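Local coordinates for protein L-amino acid deaminase (Proteus vulgaris, PDB 5I39) that binds FAD and, as a membrane-bound flavoprotein of the DAO family, probably catalyses the oxidative deamination of L-amino acids, at residues A[34-38]-A[62-66]; A[79-84]-A[375-379]. All coordinates share one frame. Numbering follows the deposited sequence.

Contact 1: residues A[34-38]-A[62-66]. With FAD (flavin-adenine dinucleotide), chain B.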
ATOM      1  N   LEU A  34     -25.256  -9.469  10.908  1.00 19.01           N
ATOM      2  CA  LEU A  34     -23.942 -10.081  10.997  1.00 18.06           C
ATOM      3  C   LEU A  34     -24.120 -11.601  10.944  1.00 16.85           C
ATOM      4  O   LEU A  34     -24.970 -12.132  11.661  1.00 18.35           O
ATOM      5  CB  LEU A  34     -23.267  -9.675  12.304  1.00 19.09           C
ATOM      6  CG  LEU A  34     -21.795 -10.027  12.469  1.00 19.29           C
ATOM      7  CD1 LEU A  34     -20.955  -9.229  11.482  1.00 20.56           C
ATOM      8  CD2 LEU A  34     -21.376  -9.745  13.904  1.00 20.00           C
ATOM      9  N   PRO A  35     -23.347 -12.307  10.088  1.00 16.06           N
ATOM     10  CA  PRO A  35     -23.493 -13.763  10.018  1.00 16.11           C
ATOM     11  C   PRO A  35     -23.178 -14.453  11.339  1.00 15.94           C
ATOM     12  O   PRO A  35     -22.410 -13.930  12.151  1.00 16.00           O
ATOM     13  CB  PRO A  35     -22.479 -14.173   8.938  1.00 16.88           C
ATOM     14  CG  PRO A  35     -22.302 -12.954   8.112  1.00 16.40           C
ATOM     15  CD  PRO A  35     -22.369 -11.829   9.095  1.00 15.79           C
ATOM     16  N   LYS A  36     -23.779 -15.617  11.548  1.00 16.12           N
ATOM     17  CA  LYS A  36     -23.522 -16.391  12.761  1.00 14.67           C
ATOM     18  C   LYS A  36     -22.133 -17.022  12.773  1.00 15.06           C
ATOM     19  O   LYS A  36     -21.563 -17.230  13.841  1.00 14.57           O
ATOM     20  CB  LYS A  36     -24.589 -17.473  12.953  1.00 24.32           C
ATOM     21  CG  LYS A  36     -26.014 -16.952  13.110  1.00 22.76           C
ATOM     22  CD  LYS A  36     -26.120 -15.761  14.056  1.00 24.67           C
ATOM     23  CE  LYS A  36     -27.556 -15.480  14.465  1.00 26.00           C
ATOM     24  NZ  LYS A  36     -28.471 -15.277  13.306  1.00 27.25           N
ATOM     25  N   GLN A  37     -21.588 -17.308  11.591  1.00 14.48           N
ATOM     26  CA  GLN A  37     -20.313 -18.011  11.473  1.00 13.87           C
ATOM     27  C   GLN A  37     -19.579 -17.598  10.200  1.00 13.19           C
ATOM     28  O   GLN A  37     -20.202 -17.189   9.220  1.00 13.73           O
ATOM     29  CB  GLN A  37     -20.570 -19.528  11.497  1.00 14.61           C
ATOM     30  CG  GLN A  37     -19.354 -20.459  11.370  1.00 15.46           C
ATOM     31  CD  GLN A  37     -18.818 -20.704   9.955  1.00 15.23           C
ATOM     32  OE1 GLN A  37     -17.654 -21.080   9.799  1.00 16.44           O
ATOM     33  NE2 GLN A  37     -19.642 -20.503   8.928  1.00 14.91           N
ATOM     34  N   ALA A  38     -18.253 -17.703  10.236  1.00 12.48           N
ATOM     35  CA  ALA A  38     -17.414 -17.578   9.040  1.00 12.33           C
ATOM     36  C   ALA A  38     -16.152 -18.400   9.238  1.00 11.62           C
ATOM     37  O   ALA A  38     -15.645 -18.489  10.355  1.00 11.66           O
ATOM     38  CB  ALA A  38     -17.058 -16.125   8.778  1.00 12.81           C
ATOM     39  N   SER A  62     -15.026 -19.475   3.541  1.00 10.65           N
ATOM     40  CA  SER A  62     -15.907 -18.321   3.715  1.00 10.61           C
ATOM     41  C   SER A  62     -15.199 -17.262   4.562  1.00 10.40           C
ATOM     42  O   SER A  62     -14.483 -17.584   5.521  1.00 10.25           O
ATOM     43  CB  SER A  62     -17.230 -18.725   4.354  1.00 11.37           C
ATOM     44  OG  SER A  62     -17.029 -19.248   5.650  1.00 11.67           O
ATOM     45  N   VAL A  63     -15.394 -16.000   4.194  1.00  9.83           N
ATOM     46  CA  VAL A  63     -14.710 -14.897   4.861  1.00  9.58           C
ATOM     47  C   VAL A  63     -15.683 -13.770   5.153  1.00  9.35           C
ATOM     48  O   VAL A  63     -16.462 -13.368   4.287  1.00  9.95           O
ATOM     49  CB  VAL A  63     -13.536 -14.341   4.026  1.00 10.01           C
ATOM     50  CG1 VAL A  63     -12.810 -13.241   4.789  1.00 10.24           C
ATOM     51  CG2 VAL A  63     -12.554 -15.447   3.661  1.00 10.22           C
ATOM     52  N   VAL A  64     -15.614 -13.270   6.384  1.00  9.50           N
ATOM     53  CA  VAL A  64     -16.287 -12.045   6.780  1.00  9.64           C
ATOM     54  C   VAL A  64     -15.225 -11.048   7.223  1.00  9.46           C
ATOM     55  O   VAL A  64     -14.352 -11.385   8.019  1.00  9.81           O
ATOM     56  CB  VAL A  64     -17.296 -12.295   7.923  1.00 10.14           C
ATOM     57  CG1 VAL A  64     -17.765 -10.992   8.562  1.00 10.86           C
ATOM     58  CG2 VAL A  64     -18.494 -13.072   7.399  1.00 10.61           C
ATOM     59  N   ILE A  65     -15.310  -9.825   6.702  1.00  9.08           N
ATOM     60  CA  ILE A  65     -14.500  -8.712   7.185  1.00  9.04           C
ATOM     61  C   ILE A  65     -15.392  -7.839   8.056  1.00  9.13           C
ATOM     62  O   ILE A  65     -16.515  -7.507   7.661  1.00  9.74           O
ATOM     63  CB  ILE A  65     -13.911  -7.837   6.053  1.00  9.01           C
ATOM     64  CG1 ILE A  65     -13.116  -8.691   5.057  1.00  8.93           C
ATOM     65  CG2 ILE A  65     -13.035  -6.731   6.646  1.00  9.04           C
ATOM     66  CD1 ILE A  65     -12.508  -7.922   3.903  1.00  9.29           C
ATOM     67  N   VAL A  66     -14.879  -7.452   9.219  1.00  9.09           N
ATOM     68  CA  VAL A  66     -15.527  -6.436  10.044  1.00  9.59           C
ATOM     69  C   VAL A  66     -14.665  -5.173  10.017  1.00  9.44           C
ATOM     70  O   VAL A  66     -13.440  -5.238  10.160  1.00  9.61           O
ATOM     71  CB  VAL A  66     -15.845  -6.936  11.476  1.00 10.29           C
ATOM     72  CG1 VAL A  66     -16.866  -8.062  11.407  1.00 10.80           C
ATOM     73  CG2 VAL A  66     -14.601  -7.377  12.238  1.00 10.81           C
TER
HETATM   74  PA  FAD B 501      -5.802   0.657   6.470  1.00  8.44           P
HETATM   75  O1A FAD B 501      -5.633   1.861   7.403  1.00  9.40           O
HETATM   76  O2A FAD B 501      -6.091   1.022   5.027  1.00  8.55           O
HETATM   77  O5B FAD B 501      -7.006  -0.278   6.925  1.00  8.65           O
HETATM   78  C5B FAD B 501      -7.132  -0.790   8.244  1.00  9.00           C
HETATM   79  C4B FAD B 501      -8.620  -0.797   8.538  1.00  9.26           C
HETATM   80  O4B FAD B 501      -8.840  -1.463   9.798  1.00  9.35           O
HETATM   81  C3B FAD B 501      -9.183   0.618   8.678  1.00  9.27           C
HETATM   82  O3B FAD B 501     -10.181   0.841   7.682  1.00  9.19           O
HETATM   83  C2B FAD B 501      -9.714   0.631  10.119  1.00  9.48           C
HETATM   84  O2B FAD B 501     -10.891   1.444  10.290  1.00  9.44           O
HETATM   85  C1B FAD B 501      -9.955  -0.841  10.399  1.00  9.50           C
HETATM   86  N9A FAD B 501      -9.938  -1.232  11.812  1.00  9.61           N
HETATM   87  C8A FAD B 501      -9.002  -0.957  12.699  1.00  9.95           C
HETATM   88  N7A FAD B 501      -9.264  -1.519  13.898  1.00 10.19           N
HETATM   89  C5A FAD B 501     -10.415  -2.156  13.730  1.00  9.81           C
HETATM   90  C6A FAD B 501     -11.291  -2.960  14.578  1.00  9.91           C
HETATM   91  N6A FAD B 501     -10.973  -3.182  15.870  1.00 10.37           N
HETATM   92  N1A FAD B 501     -12.415  -3.476  14.044  1.00  9.86           N
HETATM   93  C2A FAD B 501     -12.732  -3.283  12.757  1.00  9.92           C
HETATM   94  N3A FAD B 501     -11.996  -2.542  11.921  1.00  9.89           N
HETATM   95  C4A FAD B 501     -10.860  -1.987  12.363  1.00  9.75           C
HETATM   96  N1  FAD B 501       2.108   2.310   0.065  1.00  9.02           N
HETATM   97  C2  FAD B 501       2.574   2.072  -1.165  1.00  8.86           C
HETATM   98  O2  FAD B 501       2.724   0.887  -1.511  1.00  8.78           O
HETATM   99  N3  FAD B 501       2.877   3.091  -2.006  1.00  8.78           N
HETATM  100  C4  FAD B 501       2.770   4.386  -1.690  1.00  8.97           C
HETATM  101  O4  FAD B 501       3.038   5.261  -2.501  1.00  8.91           O
HETATM  102  C4X FAD B 501       2.288   4.737  -0.347  1.00  9.35           C
HETATM  103  N5  FAD B 501       2.191   6.017   0.104  1.00  9.57           N
HETATM  104  C5X FAD B 501       1.578   6.271   1.265  1.00  9.73           C
HETATM  105  C6  FAD B 501       1.269   7.577   1.651  1.00  9.99           C
HETATM  106  C7  FAD B 501       0.577   7.855   2.826  1.00  9.97           C
HETATM  107  C7M FAD B 501       0.210   9.276   3.190  1.00 10.31           C
HETATM  108  C8  FAD B 501       0.171   6.750   3.706  1.00 10.07           C
HETATM  109  C8M FAD B 501      -0.612   6.991   4.974  1.00 10.78           C
HETATM  110  C9  FAD B 501       0.499   5.445   3.334  1.00  9.78           C
HETATM  111  C9A FAD B 501       1.186   5.164   2.159  1.00  9.36           C
HETATM  112  N10 FAD B 501       1.515   3.854   1.789  1.00  9.06           N
HETATM  113  C10 FAD B 501       1.956   3.575   0.498  1.00  9.12           C
HETATM  114  C1' FAD B 501       1.232   2.734   2.663  1.00  8.82           C
HETATM  115  C2' FAD B 501      -0.087   2.089   2.421  1.00  8.75           C
HETATM  116  O2' FAD B 501      -1.059   3.101   2.183  1.00  8.78           O
HETATM  117  C3' FAD B 501      -0.418   1.266   3.663  1.00  8.58           C
HETATM  118  O3' FAD B 501       0.691   0.406   4.036  1.00  8.36           O
HETATM  119  C4' FAD B 501      -1.632   0.386   3.486  1.00  8.46           C
HETATM  120  O4' FAD B 501      -2.735   1.159   2.976  1.00  8.40           O
HETATM  121  C5' FAD B 501      -2.012  -0.232   4.820  1.00  8.42           C
HETATM  122  O5' FAD B 501      -3.194  -0.999   4.589  1.00  8.18           O
HETATM  123  P   FAD B 501      -3.995  -1.594   5.865  1.00  8.24           P
HETATM  124  O1P FAD B 501      -5.136  -2.397   5.318  1.00  8.32           O
HETATM  125  O2P FAD B 501      -3.012  -2.223   6.828  1.00  8.60           O
HETATM  126  O3P FAD B 501      -4.488  -0.256   6.644  1.00  8.52           O
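Leu34 lies in the loop that leads into strand 40-43, and its CD1 makes a loose apolar contact with CG1 of Val66 at 4.3 Å. Pro35 directs its ring at the strand, CG lying 3.9 Å from CG2 of Val64. Lys36 and Gln37 carry the chain round the outside, and Ala38 comes back in: its CB sits 3.6 Å from the same Val64 CG2, so Pro35 and Ala38 both pack on one methyl. No hydrogen bond joins the segments directly; the OG of Ser62, 3.8 Å from Ala38 C, bonds instead to the backbone N of Asp39. Tyr205 and Ile230 also touch Val64, extending this apolar cluster. Along strand 63-66 the side chains alternate, Val64 and Val66 facing the loop while Val63 and Ile65 pack on helix 47-58. Beyond the cluster, Val66 O approaches C2A of the FAD adenine at 3.3 Å. An inner parallel strand ending beside the adenine, with a helix on its other face, is characteristic of the Rossmann-type FAD-binding domain.

Contact 2: residues A[79-84]-A[375-379]. With FAD (flavin-adenine dinucleotide), chain B.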
ATOM      1  N   PHE A  79      -2.901   7.234   0.066  1.00  8.73           N
ATOM      2  CA  PHE A  79      -1.503   6.996  -0.262  1.00  8.69           C
ATOM      3  C   PHE A  79      -1.005   7.843  -1.438  1.00  8.64           C
ATOM      4  O   PHE A  79      -1.786   8.423  -2.178  1.00  9.39           O
ATOM      5  CB  PHE A  79      -1.288   5.498  -0.502  1.00  8.52           C
ATOM      6  CG  PHE A  79      -2.187   4.915  -1.551  1.00  8.28           C
ATOM      7  CD1 PHE A  79      -1.899   5.095  -2.890  1.00  8.39           C
ATOM      8  CD2 PHE A  79      -3.320   4.182  -1.206  1.00  8.29           C
ATOM      9  CE1 PHE A  79      -2.711   4.567  -3.873  1.00  8.51           C
ATOM     10  CE2 PHE A  79      -4.138   3.645  -2.189  1.00  8.47           C
ATOM     11  CZ  PHE A  79      -3.826   3.830  -3.522  1.00  8.46           C
ATOM     12  N   TYR A  80       0.311   7.885  -1.607  1.00  8.33           N
ATOM     13  CA  TYR A  80       0.952   8.649  -2.681  1.00  8.27           C
ATOM     14  C   TYR A  80       0.737   7.978  -4.030  1.00  7.93           C
ATOM     15  O   TYR A  80       0.423   8.650  -5.011  1.00  8.78           O
ATOM     16  CB  TYR A  80       2.445   8.820  -2.415  1.00  8.56           C
ATOM     17  CG  TYR A  80       3.231   9.489  -3.527  1.00  8.69           C
ATOM     18  CD1 TYR A  80       2.772  10.647  -4.156  1.00  8.75           C
ATOM     19  CD2 TYR A  80       4.454   8.964  -3.943  1.00  9.15           C
ATOM     20  CE1 TYR A  80       3.507  11.257  -5.165  1.00  8.97           C
ATOM     21  CE2 TYR A  80       5.199   9.574  -4.943  1.00  9.23           C
ATOM     22  CZ  TYR A  80       4.719  10.722  -5.551  1.00  8.90           C
ATOM     23  OH  TYR A  80       5.440  11.347  -6.536  1.00  9.32           O
ATOM     24  N   GLY A  81       0.947   6.664  -4.070  1.00  7.62           N
ATOM     25  CA  GLY A  81       0.537   5.835  -5.204  1.00  7.68           C
ATOM     26  C   GLY A  81       1.599   5.208  -6.070  1.00  7.62           C
ATOM     27  O   GLY A  81       1.328   4.916  -7.231  1.00  7.63           O
ATOM     28  N   GLN A  82       2.783   4.963  -5.517  1.00  7.65           N
ATOM     29  CA  GLN A  82       3.841   4.297  -6.275  1.00  7.75           C
ATOM     30  C   GLN A  82       4.088   2.885  -5.754  1.00  7.75           C
ATOM     31  O   GLN A  82       4.063   2.633  -4.545  1.00  8.37           O
ATOM     32  CB  GLN A  82       5.131   5.123  -6.280  1.00  7.80           C
ATOM     33  CG  GLN A  82       5.819   5.303  -4.936  1.00  8.34           C
ATOM     34  CD  GLN A  82       6.994   6.262  -5.018  1.00  8.48           C
ATOM     35  OE1 GLN A  82       7.552   6.493  -6.097  1.00  9.02           O
ATOM     36  NE2 GLN A  82       7.386   6.818  -3.880  1.00  8.78           N
ATOM     37  N   ALA A  83       4.312   1.972  -6.694  1.00  7.52           N
ATOM     38  CA  ALA A  83       4.647   0.582  -6.401  1.00  7.56           C
ATOM     39  C   ALA A  83       6.073   0.361  -6.871  1.00  7.54           C
ATOM     40  O   ALA A  83       6.335   0.246  -8.072  1.00  7.92           O
ATOM     41  CB  ALA A  83       3.681  -0.372  -7.085  1.00  7.91           C
ATOM     42  N   ILE A  84       7.001   0.345  -5.915  1.00  7.61           N
ATOM     43  CA  ILE A  84       8.428   0.356  -6.227  1.00  7.89           C
ATOM     44  C   ILE A  84       9.181  -0.684  -5.419  1.00  7.84           C
ATOM     45  O   ILE A  84       8.797  -1.012  -4.293  1.00  8.37           O
ATOM     46  CB  ILE A  84       9.066   1.765  -6.031  1.00  8.81           C
ATOM     47  CG1 ILE A  84       9.199   2.156  -4.548  1.00  9.77           C
ATOM     48  CG2 ILE A  84       8.274   2.808  -6.808  1.00  9.45           C
ATOM     49  CD1 ILE A  84       9.962   3.446  -4.314  1.00 10.48           C
ATOM     50  N   TRP A 375       4.351   0.327   2.951  1.00  8.01           N
ATOM     51  CA  TRP A 375       4.295  -0.033   1.535  1.00  8.15           C
ATOM     52  C   TRP A 375       3.208  -1.081   1.270  1.00  7.62           C
ATOM     53  O   TRP A 375       3.335  -1.909   0.366  1.00  7.38           O
ATOM     54  CB  TRP A 375       5.658  -0.562   1.086  1.00  8.55           C
ATOM     55  CG  TRP A 375       6.726   0.470   1.056  1.00  8.91           C
ATOM     56  CD1 TRP A 375       7.748   0.621   1.943  1.00  9.32           C
ATOM     57  CD2 TRP A 375       6.889   1.495   0.076  1.00  9.80           C
ATOM     58  NE1 TRP A 375       8.539   1.681   1.577  1.00 10.14           N
ATOM     59  CE2 TRP A 375       8.028   2.241   0.438  1.00 10.16           C
ATOM     60  CE3 TRP A 375       6.174   1.863  -1.070  1.00 10.77           C
ATOM     61  CZ2 TRP A 375       8.482   3.331  -0.314  1.00 11.34           C
ATOM     62  CZ3 TRP A 375       6.621   2.948  -1.817  1.00 11.95           C
ATOM     63  CH2 TRP A 375       7.760   3.671  -1.432  1.00 12.03           C
ATOM     64  N   GLY A 376       2.127  -1.027   2.042  1.00  7.68           N
ATOM     65  CA  GLY A 376       1.094  -2.050   1.984  1.00  7.49           C
ATOM     66  C   GLY A 376       0.367  -2.143   0.661  1.00  7.30           C
ATOM     67  O   GLY A 376      -0.054  -3.225   0.281  1.00  7.74           O
HETATM   68  N   MSE A 377       0.204  -1.036  -0.053  1.00  7.31           N
HETATM   69  CA  MSE A 377      -0.451  -1.114  -1.358  1.00  7.28           C
HETATM   70  C   MSE A 377       0.367  -2.001  -2.273  1.00  7.26           C
HETATM   71  O   MSE A 377      -0.156  -2.952  -2.863  1.00  7.28           O
HETATM   72  CB  MSE A 377      -0.667   0.254  -1.997  1.00  7.47           C
HETATM   73  CG  MSE A 377      -1.655   1.149  -1.254  1.00  8.08           C
HETATM   74 SE   MSE A 377      -3.470   0.401  -1.158  0.82  8.21          SE
HETATM   75  CE  MSE A 377      -3.820   0.194  -3.080  1.00  8.80           C
ATOM     76  N   THR A 378       1.661  -1.699  -2.373  1.00  7.23           N
ATOM     77  CA  THR A 378       2.599  -2.455  -3.201  1.00  7.19           C
ATOM     78  C   THR A 378       2.680  -3.929  -2.808  1.00  7.08           C
ATOM     79  O   THR A 378       2.664  -4.816  -3.664  1.00  7.35           O
ATOM     80  CB  THR A 378       4.009  -1.843  -3.078  1.00  7.28           C
ATOM     81  OG1 THR A 378       3.980  -0.486  -3.521  1.00  7.61           O
ATOM     82  CG2 THR A 378       5.035  -2.600  -3.920  1.00  7.67           C
ATOM     83  N   GLU A 379       2.805  -4.165  -1.505  1.00  6.96           N
ATOM     84  CA  GLU A 379       3.062  -5.497  -0.972  1.00  7.21           C
ATOM     85  C   GLU A 379       1.834  -6.392  -0.936  1.00  7.39           C
ATOM     86  O   GLU A 379       1.974  -7.616  -0.942  1.00  7.63           O
ATOM     87  CB  GLU A 379       3.605  -5.372   0.448  1.00  7.35           C
ATOM     88  CG  GLU A 379       4.949  -4.671   0.525  1.00  7.48           C
ATOM     89  CD  GLU A 379       5.315  -4.198   1.918  1.00  7.55           C
ATOM     90  OE1 GLU A 379       4.470  -4.261   2.834  1.00  8.20           O
ATOM     91  OE2 GLU A 379       6.466  -3.742   2.090  1.00  7.67           O
TER
HETATM   92  PA  FAD B 501      -5.802   0.657   6.470  1.00  8.44           P
HETATM   93  O1A FAD B 501      -5.633   1.861   7.403  1.00  9.40           O
HETATM   94  O2A FAD B 501      -6.091   1.022   5.027  1.00  8.55           O
HETATM   95  O5B FAD B 501      -7.006  -0.278   6.925  1.00  8.65           O
HETATM   96  C5B FAD B 501      -7.132  -0.790   8.244  1.00  9.00           C
HETATM   97  C4B FAD B 501      -8.620  -0.797   8.538  1.00  9.26           C
HETATM   98  O4B FAD B 501      -8.840  -1.463   9.798  1.00  9.35           O
HETATM   99  C3B FAD B 501      -9.183   0.618   8.678  1.00  9.27           C
HETATM  100  O3B FAD B 501     -10.181   0.841   7.682  1.00  9.19           O
HETATM  101  C2B FAD B 501      -9.714   0.631  10.119  1.00  9.48           C
HETATM  102  O2B FAD B 501     -10.891   1.444  10.290  1.00  9.44           O
HETATM  103  C1B FAD B 501      -9.955  -0.841  10.399  1.00  9.50           C
HETATM  104  N9A FAD B 501      -9.938  -1.232  11.812  1.00  9.61           N
HETATM  105  C8A FAD B 501      -9.002  -0.957  12.699  1.00  9.95           C
HETATM  106  N7A FAD B 501      -9.264  -1.519  13.898  1.00 10.19           N
HETATM  107  C5A FAD B 501     -10.415  -2.156  13.730  1.00  9.81           C
HETATM  108  C6A FAD B 501     -11.291  -2.960  14.578  1.00  9.91           C
HETATM  109  N6A FAD B 501     -10.973  -3.182  15.870  1.00 10.37           N
HETATM  110  N1A FAD B 501     -12.415  -3.476  14.044  1.00  9.86           N
HETATM  111  C2A FAD B 501     -12.732  -3.283  12.757  1.00  9.92           C
HETATM  112  N3A FAD B 501     -11.996  -2.542  11.921  1.00  9.89           N
HETATM  113  C4A FAD B 501     -10.860  -1.987  12.363  1.00  9.75           C
HETATM  114  N1  FAD B 501       2.108   2.310   0.065  1.00  9.02           N
HETATM  115  C2  FAD B 501       2.574   2.072  -1.165  1.00  8.86           C
HETATM  116  O2  FAD B 501       2.724   0.887  -1.511  1.00  8.78           O
HETATM  117  N3  FAD B 501       2.877   3.091  -2.006  1.00  8.78           N
HETATM  118  C4  FAD B 501       2.770   4.386  -1.690  1.00  8.97           C
HETATM  119  O4  FAD B 501       3.038   5.261  -2.501  1.00  8.91           O
HETATM  120  C4X FAD B 501       2.288   4.737  -0.347  1.00  9.35           C
HETATM  121  N5  FAD B 501       2.191   6.017   0.104  1.00  9.57           N
HETATM  122  C5X FAD B 501       1.578   6.271   1.265  1.00  9.73           C
HETATM  123  C6  FAD B 501       1.269   7.577   1.651  1.00  9.99           C
HETATM  124  C7  FAD B 501       0.577   7.855   2.826  1.00  9.97           C
HETATM  125  C7M FAD B 501       0.210   9.276   3.190  1.00 10.31           C
HETATM  126  C8  FAD B 501       0.171   6.750   3.706  1.00 10.07           C
HETATM  127  C8M FAD B 501      -0.612   6.991   4.974  1.00 10.78           C
HETATM  128  C9  FAD B 501       0.499   5.445   3.334  1.00  9.78           C
HETATM  129  C9A FAD B 501       1.186   5.164   2.159  1.00  9.36           C
HETATM  130  N10 FAD B 501       1.515   3.854   1.789  1.00  9.06           N
HETATM  131  C10 FAD B 501       1.956   3.575   0.498  1.00  9.12           C
HETATM  132  C1' FAD B 501       1.232   2.734   2.663  1.00  8.82           C
HETATM  133  C2' FAD B 501      -0.087   2.089   2.421  1.00  8.75           C
HETATM  134  O2' FAD B 501      -1.059   3.101   2.183  1.00  8.78           O
HETATM  135  C3' FAD B 501      -0.418   1.266   3.663  1.00  8.58           C
HETATM  136  O3' FAD B 501       0.691   0.406   4.036  1.00  8.36           O
HETATM  137  C4' FAD B 501      -1.632   0.386   3.486  1.00  8.46           C
HETATM  138  O4' FAD B 501      -2.735   1.159   2.976  1.00  8.40           O
HETATM  139  C5' FAD B 501      -2.012  -0.232   4.820  1.00  8.42           C
HETATM  140  O5' FAD B 501      -3.194  -0.999   4.589  1.00  8.18           O
HETATM  141  P   FAD B 501      -3.995  -1.594   5.865  1.00  8.24           P
HETATM  142  O1P FAD B 501      -5.136  -2.397   5.318  1.00  8.32           O
HETATM  143  O2P FAD B 501      -3.012  -2.223   6.828  1.00  8.60           O
HETATM  144  O3P FAD B 501      -4.488  -0.256   6.644  1.00  8.52           O
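The two segments share no hydrogen bond with each other, yet both bond to the pyrimidine edge of the flavin between them. From 79-84, Gly81 N and Gln82 N each donate to FAD O4 at 3.0 Å, and Gln82 O accepts from FAD N3 at 2.8 Å. From 375-379, Thr378 donates to FAD O2 through N at 2.9 Å and OG1 at 2.7 Å, while Gly376 N reaches the ribityl O3' of FAD at 2.8 Å; a side chain at Gly376 would collide with that hydroxyl. Direct contact flanks the ring system. Met377, a selenomethionine, lays CG over the Phe79 ring, 3.7 Å from its centroid, a CH-pi contact joined by an oblique Met-aromatic approach of SE, 4.2 Å from the same centroid. Ile84 CD1 meets Trp375 CH2 at 3.6 Å, and Thr378 OG1 lies 3.1 Å from Ala83 CA. Together the two segments form part of the isoalloxazine end of the FAD pocket. Trp375 is the N-cap residue of helix 376-392, whose first turn closes with Glu379 N bonded to Trp375 O at 3.0 Å. Strand 82-83 pairs antiparallel with strand 182-183, and His96 of helix 90-103 meets Trp375 edge-to-face.

From the N terminus the chain first forms contact 1, a short closure in which loop 34-38 meets strand 63-66 after strand 40-43 and helix 47-58 have intervened. Strand 82-83 follows next in order, but its partner, the start of helix 376-392, arrives only after most of the remaining chain, so contact 2 closes a far longer loop. The two are in series, neither nested nor crossed. Their centres lie 28 Å apart and their nearest atoms about 13 Å, and FAD spans the gap, its adenine beside contact 1 and its flavin in contact 2. Contact 1 joins the loop before strand 40-43 to the parallel part of the six-stranded mixed sheet; contact 2 brings the larger mixed sheet to the C-terminal helix.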